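Local coordinates for protein putative mandelate racemase/muconate lactonizing enzyme (Bordetella bronchiseptica, PDB 3DDM) that is of unknown function but has the two-part architecture of the mandelate racemase/muconate lactonizing enzyme family, in the enolase superfamily, at residues 43-48 with 122-127; 134-139 with 366-371; 227-232 with 253-258. The protein carries 1 engineered substitution. All coordinates share one frame; numbering follows the deposited sequence.

All three contacts are largely buried, although Pro-366 at the edge of contact 2 is exposed. Contacts 1 and 2 are neighbours, with centres about 12 Å apart: Asp-126, on the helix used by contact 1, offers OD1 to Leu-368 N of contact 2 at 2.9 Å, a probable hydrogen bond. Contact 3 lies on the opposite side of the chain's centre, its own centre about 32 Å from that of contact 1 and 29 Å from that of contact 2. The chemistry follows the place. Contact 1 joins strand to helix by methyl packing, contact 2 joins two distant segments by a short backbone bridge, and contact 3 pairs two barrel strands and has acidic groups near one another at the strands' C-terminal ends.

Contact 1: residues 43-48 with 122-127; sequences VEVEDS and IALCDL
Val-45 straddles the helix surface, sending one methyl to Ala-123 and the other to Leu-124. Its CG1 stands anti to the backbone N (chi1 176°), which carries that branch to within 3.8 Å of Leu-124 CD2, while CG2 rests 3.9 Å from Ala-123 CB. The Val-45 and Leu-124 side chains cross obliquely and touch through one methyl of each, CG1 against CD2. The CB of Ala-123 points toward the strand and also lies 4.1 Å from Val-43 O. One turn further along the helix, Leu-127 crosses Asp-47 at about a right angle and brings CD2 to 4.0 Å from Asp-47 CB.

No hydrogen bond spans the two segments. The carboxylate of Asp-47 is instead held by other partners: OD2 receives Ser-48 N at 2.6 Å from above the carboxylate plane, and OD1 forms a salt bridge with Arg-131, the last residue of helix 110-131. The segment axes approach to 7.9 Å at an angle of 49°, with Val-45 and Ala-123 both directed into that interval. Such a helix laid over a three-stranded antiparallel sheet, here through its central strand 37-46, is characteristic of the N-terminal alpha+beta domain of the enolase superfamily.

Contact 2: residues 134-139 with 366-371; sequences QPLWAW and PGLGVT
Two backbone hydrogen bonds bridge Pro-135 and Gly-367: Gly-367 N donates to Gln-134 O at 2.7 Å, and Leu-136 N donates to Gly-367 O at 2.8 Å. Leu-136 carries the side-chain contact. Its CD2 lies over the peptide between Gly-367 and Leu-368, 3.8 Å from Leu-368 N, and also rests against the CG and CD2 of Leu-368, 4.1 Å from CD2. Leu-368 presents that branch with CG anti to its carbonyl carbon (chi1 -69°). Helix 313-325 flanks the pair, with His-321 beside Leu-136, and Ile-314 and Ala-318 beside Leu-368.

Both bridging bonds are nearly straight at the hydrogen, 168° and 172°, although each donor is tilted out of the carbonyl plane it meets. Gly-367 therefore uses both its N-H and its C=O on either side of Pro-135. It has positive phi at the second position of a type II' turn from Pro-366 to Gly-369, which Gly-369 N closes on Pro-366 O at 3.1 Å.

Pro-135 is the N-cap of helix 136-139, so the bridge sits exactly where that helix starts. This return of the segment after strand 359-361 to the end of the N-terminal part matches enolase-superfamily architecture, in which C-terminal residues pack back against the N-terminal domain.

Contact 3: residues 227-232 with 253-258; sequences LDWLEE and PLAGGE
Trp-229 turns its indole beneath the methyl of Ala-255 because its CG stands between the backbone N and the carbonyl carbon (chi1 79°). Ala-255 CB then lies 3.7 Å from the centroid of the five-membered ring and 29° off the ring normal, a CH-pi contact over the face. The same turn aims the indole N-H along the strand. Glu-231, whose CG is anti to the backbone N (chi1 -164°) and whose chain is extended beyond it, brings OE1 to 3.4 Å from Trp-229 NE1, a weak hydrogen bond.

The frame is a parallel strand pair. Leu-230 takes both of its backbone bonds to the other strand: its N donates to Pro-253 O at 2.9 Å, nearly along the C=O axis, and its O accepts Ala-255 N at 3.0 Å from above the carbonyl plane. Glu-232 N to Ala-255 O, also 3.0 Å and close to straight, closes the pairing. On the face opposite Glu-231 and Ala-255, Leu-230 CB and Leu-254 CD1 meet more loosely.

Beyond the strand ends, Glu-232 OE1 reaches within 4.1 Å of Glu-258 CB, and Glu-258 OE2 lies 6.9 Å from Glu-231 OE2. Gln-106 of the second subunit packs against Glu-232 and Glu-258. Stronger partners than the indole hold Glu-231 OE1, a salt bridge from Lys-175 and a hydrogen bond from Gln-279, while Lys-284 forms a salt bridge with Glu-258 OE1.

Strands 229-231 and 254-256 form a beta-alpha-beta unit of the barrel through helix 240-249, and Asp-205, Glu-231 and Glu-258 stand at or just past the C-terminal ends of successive strands, as metal-binding acids do in enolase-superfamily barrels. A similar site here is likely but not established; acidic groups gathered in this way and met by lysines are consistent with an active-site region.

Contact 1: residues 43-48 with 122-127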
loop_
_atom_site.group_PDB
_atom_site.type_symbol
_atom_site.label_atom_id
_atom_site.label_comp_id
_atom_site.label_asym_id
_atom_site.label_seq_id
_atom_site.Cartn_x
_atom_site.Cartn_y
_atom_site.Cartn_z
ATOM N N VAL A 43 19.554 -0.330 5.195
ATOM C CA VAL A 43 19.521 -1.740 5.563
ATOM C C VAL A 43 20.877 -2.377 5.354
ATOM O O VAL A 43 21.600 -2.031 4.411
ATOM C CB VAL A 43 18.458 -2.515 4.753
ATOM C CG1 VAL A 43 17.068 -2.143 5.248
ATOM C CG2 VAL A 43 18.587 -2.187 3.275
ATOM N N GLU A 44 21.232 -3.283 6.261
ATOM C CA GLU A 44 22.503 -3.985 6.170
ATOM C C GLU A 44 22.263 -5.471 6.278
ATOM O O GLU A 44 21.689 -5.939 7.251
ATOM C CB GLU A 44 23.463 -3.542 7.278
ATOM C CG GLU A 44 22.972 -3.799 8.691
ATOM C CD GLU A 44 24.057 -3.568 9.738
ATOM O OE1 GLU A 44 25.162 -4.129 9.597
ATOM O OE2 GLU A 44 23.802 -2.834 10.713
ATOM N N VAL A 45 22.676 -6.208 5.259
ATOM C CA VAL A 45 22.523 -7.652 5.268
ATOM C C VAL A 45 23.869 -8.303 5.545
ATOM O O VAL A 45 24.822 -8.102 4.793
ATOM C CB VAL A 45 22.023 -8.182 3.924
ATOM C CG1 VAL A 45 21.985 -9.712 3.969
ATOM C CG2 VAL A 45 20.644 -7.606 3.615
ATOM N N GLU A 46 23.955 -9.069 6.628
ATOM C CA GLU A 46 25.196 -9.749 6.959
ATOM C C GLU A 46 25.199 -11.175 6.422
ATOM O O GLU A 46 24.251 -11.939 6.610
ATOM C CB GLU A 46 25.438 -9.792 8.464
ATOM C CG GLU A 46 26.860 -10.221 8.790
ATOM C CD GLU A 46 27.095 -10.414 10.268
ATOM O OE1 GLU A 46 26.706 -9.517 11.049
ATOM O OE2 GLU A 46 27.676 -11.456 10.649
ATOM N N ASP A 47 26.296 -11.508 5.761
ATOM C CA ASP A 47 26.531 -12.806 5.150
ATOM C C ASP A 47 26.780 -13.880 6.205
ATOM O O ASP A 47 26.985 -13.581 7.384
ATOM C CB ASP A 47 27.764 -12.684 4.257
ATOM C CG ASP A 47 27.842 -13.752 3.216
ATOM O OD1 ASP A 47 28.787 -13.688 2.396
ATOM O OD2 ASP A 47 26.970 -14.648 3.210
ATOM N N SER A 48 26.770 -15.133 5.767
ATOM C CA SER A 48 27.030 -16.259 6.657
ATOM C C SER A 48 28.535 -16.292 6.961
ATOM O O SER A 48 28.971 -16.945 7.907
ATOM C CB SER A 48 26.614 -17.569 5.990
ATOM O OG SER A 48 27.320 -17.746 4.774
ATOM N N ILE A 122 19.490 -4.099 -3.120
ATOM C CA ILE A 122 20.622 -3.195 -3.255
ATOM C C ILE A 122 21.748 -3.641 -2.314
ATOM O O ILE A 122 22.922 -3.557 -2.661
ATOM C CB ILE A 122 20.215 -1.734 -2.915
ATOM C CG1 ILE A 122 19.328 -1.163 -4.027
ATOM C CG2 ILE A 122 21.453 -0.890 -2.691
ATOM C CD1 ILE A 122 18.784 0.224 -3.734
ATOM N N ALA A 123 21.382 -4.128 -1.134
ATOM C CA ALA A 123 22.364 -4.580 -0.161
ATOM C C ALA A 123 22.986 -5.930 -0.531
ATOM O O ALA A 123 24.176 -6.153 -0.304
ATOM C CB ALA A 123 21.722 -4.659 1.226
ATOM N N LEU A 124 22.180 -6.836 -1.085
ATOM C CA LEU A 124 22.689 -8.147 -1.482
ATOM C C LEU A 124 23.641 -8.002 -2.672
ATOM O O LEU A 124 24.634 -8.734 -2.777
ATOM C CB LEU A 124 21.535 -9.087 -1.835
ATOM C CG LEU A 124 20.743 -9.602 -0.635
ATOM C CD1 LEU A 124 19.543 -10.394 -1.111
ATOM C CD2 LEU A 124 21.642 -10.457 0.240
ATOM N N CYS A 125 23.337 -7.063 -3.565
ATOM C CA CYS A 125 24.201 -6.819 -4.716
ATOM C C CYS A 125 25.476 -6.124 -4.245
ATOM O O CYS A 125 26.564 -6.402 -4.746
ATOM C CB CYS A 125 23.499 -5.942 -5.752
ATOM S SG CYS A 125 22.209 -6.780 -6.653
ATOM N N ASP A 126 25.327 -5.215 -3.286
ATOM C CA ASP A 126 26.458 -4.494 -2.720
ATOM C C ASP A 126 27.368 -5.541 -2.061
ATOM O O ASP A 126 28.588 -5.518 -2.226
ATOM C CB ASP A 126 25.950 -3.469 -1.694
ATOM C CG ASP A 126 27.069 -2.716 -1.006
ATOM O OD1 ASP A 126 27.901 -2.094 -1.702
ATOM O OD2 ASP A 126 27.110 -2.746 0.242
ATOM N N LEU A 127 26.759 -6.470 -1.334
ATOM C CA LEU A 127 27.501 -7.540 -0.675
ATOM C C LEU A 127 28.243 -8.397 -1.697
ATOM O O LEU A 127 29.422 -8.707 -1.525
ATOM C CB LEU A 127 26.544 -8.422 0.132
ATOM C CG LEU A 127 27.033 -9.777 0.642
ATOM C CD1 LEU A 127 28.330 -9.619 1.393
ATOM C CD2 LEU A 127 25.964 -10.394 1.544
#

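Contact 2: residues 134-139 with 366-371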
loop_
_atom_site.group_PDB
_atom_site.type_symbol
_atom_site.label_atom_id
_atom_site.label_comp_id
_atom_site.label_asym_id
_atom_site.label_seq_id
_atom_site.Cartn_x
_atom_site.Cartn_y
_atom_site.Cartn_z
ATOM N N GLN A 134 34.716 -5.701 -6.273
ATOM C CA GLN A 134 34.396 -4.812 -7.391
ATOM C C GLN A 134 33.401 -3.700 -7.088
ATOM O O GLN A 134 32.539 -3.828 -6.212
ATOM C CB GLN A 134 33.799 -5.594 -8.555
ATOM C CG GLN A 134 34.676 -6.614 -9.224
ATOM C CD GLN A 134 33.944 -7.285 -10.371
ATOM O OE1 GLN A 134 33.031 -8.093 -10.161
ATOM N NE2 GLN A 134 34.319 -6.929 -11.597
ATOM N N PRO A 135 33.517 -2.578 -7.817
ATOM C CA PRO A 135 32.587 -1.473 -7.610
ATOM C C PRO A 135 31.283 -1.950 -8.267
ATOM O O PRO A 135 31.318 -2.622 -9.304
ATOM C CB PRO A 135 33.253 -0.326 -8.366
ATOM C CG PRO A 135 33.975 -1.018 -9.468
ATOM C CD PRO A 135 34.590 -2.187 -8.748
ATOM N N LEU A 136 30.141 -1.627 -7.665
ATOM C CA LEU A 136 28.866 -2.069 -8.210
ATOM C C LEU A 136 28.740 -1.844 -9.725
ATOM O O LEU A 136 28.247 -2.713 -10.445
ATOM C CB LEU A 136 27.710 -1.389 -7.470
ATOM C CG LEU A 136 26.570 -2.263 -6.911
ATOM C CD1 LEU A 136 26.691 -3.710 -7.384
ATOM C CD2 LEU A 136 26.591 -2.210 -5.395
ATOM N N TRP A 137 29.199 -0.706 -10.223
ATOM C CA TRP A 137 29.084 -0.464 -11.654
ATOM C C TRP A 137 29.786 -1.536 -12.510
ATOM O O TRP A 137 29.273 -1.942 -13.554
ATOM C CB TRP A 137 29.607 0.935 -12.013
ATOM C CG TRP A 137 31.101 1.120 -11.937
ATOM C CD1 TRP A 137 31.815 1.688 -10.913
ATOM C CD2 TRP A 137 32.054 0.803 -12.958
ATOM N NE1 TRP A 137 33.150 1.752 -11.242
ATOM C CE2 TRP A 137 33.325 1.215 -12.490
ATOM C CE3 TRP A 137 31.959 0.211 -14.226
ATOM C CZ2 TRP A 137 34.490 1.058 -13.250
ATOM C CZ3 TRP A 137 33.122 0.054 -14.982
ATOM C CH2 TRP A 137 34.370 0.477 -14.489
ATOM N N ALA A 138 30.949 -2.003 -12.067
ATOM C CA ALA A 138 31.690 -3.022 -12.809
ATOM C C ALA A 138 30.974 -4.367 -12.712
ATOM O O ALA A 138 30.864 -5.097 -13.701
ATOM C CB ALA A 138 33.107 -3.144 -12.267
ATOM N N TRP A 139 30.498 -4.679 -11.511
ATOM C CA TRP A 139 29.764 -5.906 -11.236
ATOM C C TRP A 139 28.532 -6.013 -12.157
ATOM O O TRP A 139 28.254 -7.065 -12.732
ATOM C CB TRP A 139 29.318 -5.883 -9.785
ATOM C CG TRP A 139 28.713 -7.140 -9.294
ATOM C CD1 TRP A 139 29.373 -8.240 -8.851
ATOM C CD2 TRP A 139 27.320 -7.387 -9.075
ATOM N NE1 TRP A 139 28.483 -9.158 -8.347
ATOM C CE2 TRP A 139 27.212 -8.660 -8.473
ATOM C CE3 TRP A 139 26.150 -6.651 -9.318
ATOM C CZ2 TRP A 139 25.976 -9.219 -8.108
ATOM C CZ3 TRP A 139 24.917 -7.210 -8.951
ATOM C CH2 TRP A 139 24.846 -8.480 -8.353
ATOM N N PRO A 366 35.010 -0.693 -3.943
ATOM C CA PRO A 366 34.078 -1.831 -3.969
ATOM C C PRO A 366 32.630 -1.481 -3.635
ATOM O O PRO A 366 32.367 -0.578 -2.840
ATOM C CB PRO A 366 34.694 -2.799 -2.957
ATOM C CG PRO A 366 35.294 -1.865 -1.947
ATOM C CD PRO A 366 35.966 -0.828 -2.829
ATOM N N GLY A 367 31.700 -2.200 -4.259
ATOM C CA GLY A 367 30.276 -1.987 -4.030
ATOM C C GLY A 367 29.732 -0.599 -4.338
ATOM O O GLY A 367 29.952 -0.032 -5.419
ATOM N N LEU A 368 28.997 -0.055 -3.371
ATOM C CA LEU A 368 28.402 1.269 -3.499
ATOM C C LEU A 368 29.470 2.346 -3.409
ATOM O O LEU A 368 29.247 3.484 -3.819
ATOM C CB LEU A 368 27.380 1.482 -2.391
ATOM C CG LEU A 368 26.118 0.640 -2.488
ATOM C CD1 LEU A 368 25.400 0.651 -1.159
ATOM C CD2 LEU A 368 25.233 1.189 -3.592
ATOM N N GLY A 369 30.629 1.980 -2.865
ATOM C CA GLY A 369 31.708 2.935 -2.712
ATOM C C GLY A 369 31.598 3.689 -1.394
ATOM O O GLY A 369 32.296 4.681 -1.179
ATOM N N VAL A 370 30.724 3.225 -0.508
ATOM C CA VAL A 370 30.547 3.881 0.778
ATOM C C VAL A 370 29.981 2.940 1.831
ATOM O O VAL A 370 29.247 2.001 1.515
ATOM C CB VAL A 370 29.588 5.075 0.659
ATOM C CG1 VAL A 370 28.210 4.584 0.245
ATOM C CG2 VAL A 370 29.505 5.818 1.973
ATOM N N THR A 371 30.341 3.197 3.084
ATOM C CA THR A 371 29.843 2.421 4.209
ATOM C C THR A 371 29.316 3.452 5.196
ATOM O O THR A 371 30.039 4.339 5.631
ATOM C CB THR A 371 30.951 1.607 4.899
ATOM O OG1 THR A 371 31.491 0.654 3.984
ATOM C CG2 THR A 371 30.391 0.865 6.094
#

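Contact 3: residues 227-232 with 253-258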
loop_
_atom_site.group_PDB
_atom_site.type_symbol
_atom_site.label_atom_id
_atom_site.label_comp_id
_atom_site.label_asym_id
_atom_site.label_seq_id
_atom_site.Cartn_x
_atom_site.Cartn_y
_atom_site.Cartn_z
ATOM N N LEU A 227 12.563 22.206 -23.182
ATOM C CA LEU A 227 12.824 21.214 -22.146
ATOM C C LEU A 227 13.280 19.879 -22.727
ATOM O O LEU A 227 12.916 19.530 -23.844
ATOM C CB LEU A 227 11.564 21.003 -21.304
ATOM C CG LEU A 227 10.967 22.262 -20.670
ATOM C CD1 LEU A 227 9.744 21.876 -19.865
ATOM C CD2 LEU A 227 11.988 22.946 -19.772
ATOM N N ASP A 228 14.087 19.142 -21.971
ATOM C CA ASP A 228 14.568 17.839 -22.411
ATOM C C ASP A 228 13.476 16.805 -22.202
ATOM O O ASP A 228 13.443 15.783 -22.884
ATOM C CB ASP A 228 15.816 17.429 -21.627
ATOM C CG ASP A 228 17.096 17.943 -22.254
ATOM O OD1 ASP A 228 17.098 19.100 -22.745
ATOM O OD2 ASP A 228 18.100 17.194 -22.242
ATOM N N TRP A 229 12.600 17.067 -21.235
ATOM C CA TRP A 229 11.483 16.176 -20.952
ATOM C C TRP A 229 10.524 16.758 -19.910
ATOM O O TRP A 229 10.911 17.585 -19.077
ATOM C CB TRP A 229 11.985 14.795 -20.504
ATOM C CG TRP A 229 12.443 14.686 -19.071
ATOM C CD1 TRP A 229 11.669 14.788 -17.943
ATOM C CD2 TRP A 229 13.767 14.368 -18.618
ATOM N NE1 TRP A 229 12.428 14.547 -16.819
ATOM C CE2 TRP A 229 13.717 14.287 -17.202
ATOM C CE3 TRP A 229 14.991 14.142 -19.270
ATOM C CZ2 TRP A 229 14.842 13.991 -16.430
ATOM C CZ3 TRP A 229 16.112 13.847 -18.501
ATOM C CH2 TRP A 229 16.026 13.775 -17.093
ATOM N N LEU A 230 9.265 16.330 -19.985
ATOM C CA LEU A 230 8.224 16.772 -19.065
ATOM C C LEU A 230 7.930 15.552 -18.188
ATOM O O LEU A 230 7.438 14.529 -18.672
ATOM C CB LEU A 230 6.981 17.179 -19.855
ATOM C CG LEU A 230 6.118 18.323 -19.331
ATOM C CD1 LEU A 230 4.904 18.502 -20.246
ATOM C CD2 LEU A 230 5.688 18.024 -17.908
ATOM N N GLU A 231 8.235 15.654 -16.900
ATOM C CA GLU A 231 8.045 14.523 -16.005
ATOM C C GLU A 231 6.696 14.429 -15.302
ATOM O O GLU A 231 6.191 15.404 -14.749
ATOM C CB GLU A 231 9.160 14.503 -14.969
ATOM C CG GLU A 231 9.275 13.189 -14.264
ATOM C CD GLU A 231 10.402 13.180 -13.269
ATOM O OE1 GLU A 231 11.556 13.443 -13.681
ATOM O OE2 GLU A 231 10.132 12.910 -12.077
ATOM N N GLU A 232 6.136 13.225 -15.335
ATOM C CA GLU A 232 4.851 12.906 -14.729
ATOM C C GLU A 232 3.755 13.977 -14.888
ATOM O O GLU A 232 3.158 14.416 -13.902
ATOM C CB GLU A 232 5.047 12.578 -13.242
ATOM C CG GLU A 232 5.967 11.392 -12.966
ATOM C CD GLU A 232 5.521 10.575 -11.757
ATOM O OE1 GLU A 232 5.236 9.371 -11.928
ATOM O OE2 GLU A 232 5.449 11.129 -10.638
ATOM N N PRO A 253 9.598 15.390 -25.101
ATOM C CA PRO A 253 9.263 14.021 -24.706
ATOM C C PRO A 253 8.761 13.943 -23.253
ATOM O O PRO A 253 9.017 14.827 -22.428
ATOM C CB PRO A 253 10.574 13.256 -24.946
ATOM C CG PRO A 253 11.628 14.295 -24.762
ATOM C CD PRO A 253 11.030 15.504 -25.447
ATOM N N LEU A 254 8.033 12.874 -22.967
ATOM C CA LEU A 254 7.458 12.632 -21.665
ATOM C C LEU A 254 8.350 11.683 -20.863
ATOM O O LEU A 254 9.022 10.814 -21.429
ATOM C CB LEU A 254 6.056 12.032 -21.853
ATOM C CG LEU A 254 4.843 12.979 -21.829
ATOM C CD1 LEU A 254 5.133 14.280 -22.539
ATOM C CD2 LEU A 254 3.671 12.280 -22.454
ATOM N N ALA A 255 8.358 11.854 -19.543
ATOM C CA ALA A 255 9.158 11.004 -18.673
ATOM C C ALA A 255 8.322 10.492 -17.502
ATOM O O ALA A 255 7.369 11.145 -17.071
ATOM C CB ALA A 255 10.347 11.769 -18.157
ATOM N N GLY A 256 8.688 9.316 -16.994
ATOM C CA GLY A 256 7.982 8.727 -15.873
ATOM C C GLY A 256 8.708 7.477 -15.425
ATOM O O GLY A 256 9.586 6.993 -16.126
ATOM N N GLY A 257 8.341 6.949 -14.262
ATOM C CA GLY A 257 8.977 5.748 -13.758
ATOM C C GLY A 257 8.982 5.766 -12.247
ATOM O O GLY A 257 8.958 4.721 -11.603
ATOM N N GLU A 258 9.026 6.968 -11.682
ATOM C CA GLU A 258 9.022 7.148 -10.237
ATOM C C GLU A 258 7.893 6.294 -9.678
ATOM O O GLU A 258 8.029 5.681 -8.623
ATOM C CB GLU A 258 8.751 8.615 -9.888
ATOM C CG GLU A 258 9.726 9.245 -8.919
ATOM C CD GLU A 258 9.767 8.553 -7.562
ATOM O OE1 GLU A 258 8.722 8.532 -6.866
ATOM O OE2 GLU A 258 10.849 8.033 -7.187
#